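Probable secreted solute-binding lipoprotein (Streptomyces coelicolor, PDB 3I3V) probably binds a solute outside the cell and delivers it to a membrane transporter, as extracellular solute-binding lipoproteins of its family do. Local coordinates at residues Arg385-Ala388 against Ala389-Ala393. Sequence-based numbering, arbitrary orientation.
Sequences RVRA and ALESA
Arg-385 O accepts the backbone N-H of Ala-389 at 2.8 Å, the first of four successive i to i+4 bonds that join 385-388 to 389-392. Val-386 O takes Leu-390 N next, at 2.9 Å. On the same side of the helix the two side chains lie alongside each other, Val-386 CG1 meeting Leu-390 CD2 at 3.8 Å. Ile-209 of helix 203-217 and Ala-372 of helix 363-377 help to bury this pair.

Arg-387 O bonds to Glu-391 N, and the side chains of both residues meet again farther out. With CG anti to the backbone N (chi1 -178°) and the chain extended on to NE, Arg-387 is carried toward the Glu-391 side chain one turn on and brings its guanidinium beneath Glu-391 OE2, which sits 3.1 Å above the plane, over its centre. Guanidinium and carboxylate planes are 50° apart, and no N-H aims at the oxygen: the salt bridge, Arg-387 NH2 to Glu-391 OE2 at 3.3 Å, rests on charge alone. OE2 also accepts a weak hydrogen bond from Phe-200 N. A methionine in place of Arg-387 would probably leave the Glu-391 carboxylate without its opposite charge and freer to turn.

Ala-388 O receives Ser-392 N at 2.9 Å, and Ser-392 CB lies 3.3 Å from the same Ala-388 O. The i to i+4 ladder is that of an alpha-helix near the C-terminus, amphipathic in that Val-386 and Leu-390 face neighbouring helices of a periplasmic-binding-protein-type fold, with the Arg-387/Glu-391 pair on its flank.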
loop_
_atom_site.group_PDB
_atom_site.type_symbol
_atom_site.label_atom_id
_atom_site.label_comp_id
_atom_site.label_asym_id
_atom_site.label_seq_id
_atom_site.Cartn_x
_atom_site.Cartn_y
_atom_site.Cartn_z
ATOM N N ARG C 385 37.575 69.544 21.501
ATOM C CA ARG C 385 38.940 69.060 21.506
ATOM C C ARG C 385 38.966 67.541 21.362
ATOM O O ARG C 385 39.878 66.985 20.738
ATOM C CB ARG C 385 39.651 69.498 22.786
ATOM C CG ARG C 385 40.010 70.980 22.809
ATOM C CD ARG C 385 40.686 71.340 24.122
ATOM N NE ARG C 385 41.819 70.460 24.389
ATOM C CZ ARG C 385 42.445 70.379 25.559
ATOM N NH1 ARG C 385 42.046 71.129 26.582
ATOM N NH2 ARG C 385 43.473 69.545 25.706
ATOM N N VAL C 386 37.964 66.874 21.932
ATOM C CA VAL C 386 37.862 65.422 21.828
ATOM C C VAL C 386 37.734 65.091 20.343
ATOM O O VAL C 386 38.492 64.288 19.800
ATOM C CB VAL C 386 36.619 64.895 22.595
ATOM C CG1 VAL C 386 36.152 63.561 22.010
ATOM C CG2 VAL C 386 36.965 64.726 24.070
ATOM N N ARG C 387 36.777 65.746 19.698
ATOM C CA ARG C 387 36.525 65.562 18.280
ATOM C C ARG C 387 37.746 65.873 17.416
ATOM O O ARG C 387 38.019 65.166 16.447
ATOM C CB ARG C 387 35.354 66.438 17.854
ATOM C CG ARG C 387 34.950 66.294 16.406
ATOM C CD ARG C 387 33.609 66.974 16.191
ATOM N NE ARG C 387 33.294 67.209 14.785
ATOM C CZ ARG C 387 34.065 67.904 13.955
ATOM N NH1 ARG C 387 35.206 68.424 14.391
ATOM N NH2 ARG C 387 33.682 68.106 12.698
ATOM N N ALA C 388 38.481 66.924 17.764
ATOM C CA ALA C 388 39.668 67.296 17.000
ATOM C C ALA C 388 40.785 66.258 17.175
ATOM O O ALA C 388 41.472 65.886 16.214
ATOM C CB ALA C 388 40.159 68.690 17.433
ATOM N N ALA C 389 40.959 65.786 18.404
ATOM C CA ALA C 389 41.986 64.793 18.689
ATOM C C ALA C 389 41.671 63.475 17.977
ATOM O O ALA C 389 42.558 62.823 17.433
ATOM C CB ALA C 389 42.092 64.570 20.197
ATOM N N LEU C 390 40.402 63.088 17.981
ATOM C CA LEU C 390 39.993 61.851 17.331
ATOM C C LEU C 390 40.253 61.964 15.827
ATOM O O LEU C 390 40.923 61.114 15.238
ATOM C CB LEU C 390 38.507 61.588 17.609
ATOM C CG LEU C 390 38.062 60.525 18.634
ATOM C CD1 LEU C 390 39.141 60.247 19.666
ATOM C CD2 LEU C 390 36.775 60.997 19.302
ATOM N N GLU C 391 39.742 63.032 15.217
ATOM C CA GLU C 391 39.906 63.252 13.788
ATOM C C GLU C 391 41.361 63.361 13.341
ATOM O O GLU C 391 41.696 62.988 12.214
ATOM C CB GLU C 391 39.140 64.501 13.359
ATOM C CG GLU C 391 37.642 64.428 13.633
ATOM C CD GLU C 391 36.875 65.579 13.008
ATOM O OE1 GLU C 391 37.505 66.610 12.684
ATOM O OE2 GLU C 391 35.642 65.457 12.850
ATOM N N SER C 392 42.223 63.868 14.218
ATOM C CA SER C 392 43.641 64.011 13.898
ATOM C C SER C 392 44.347 62.668 13.875
ATOM O O SER C 392 45.456 62.545 13.344
ATOM C CB SER C 392 44.332 64.908 14.919
ATOM O OG SER C 392 44.559 66.202 14.384
ATOM N N ALA C 393 43.709 61.663 14.461
ATOM C CA ALA C 393 44.288 60.335 14.500
ATOM C C ALA C 393 44.319 59.776 13.086
ATOM O O ALA C 393 45.071 58.854 12.790
ATOM C CB ALA C 393 43.464 59.430 15.420
#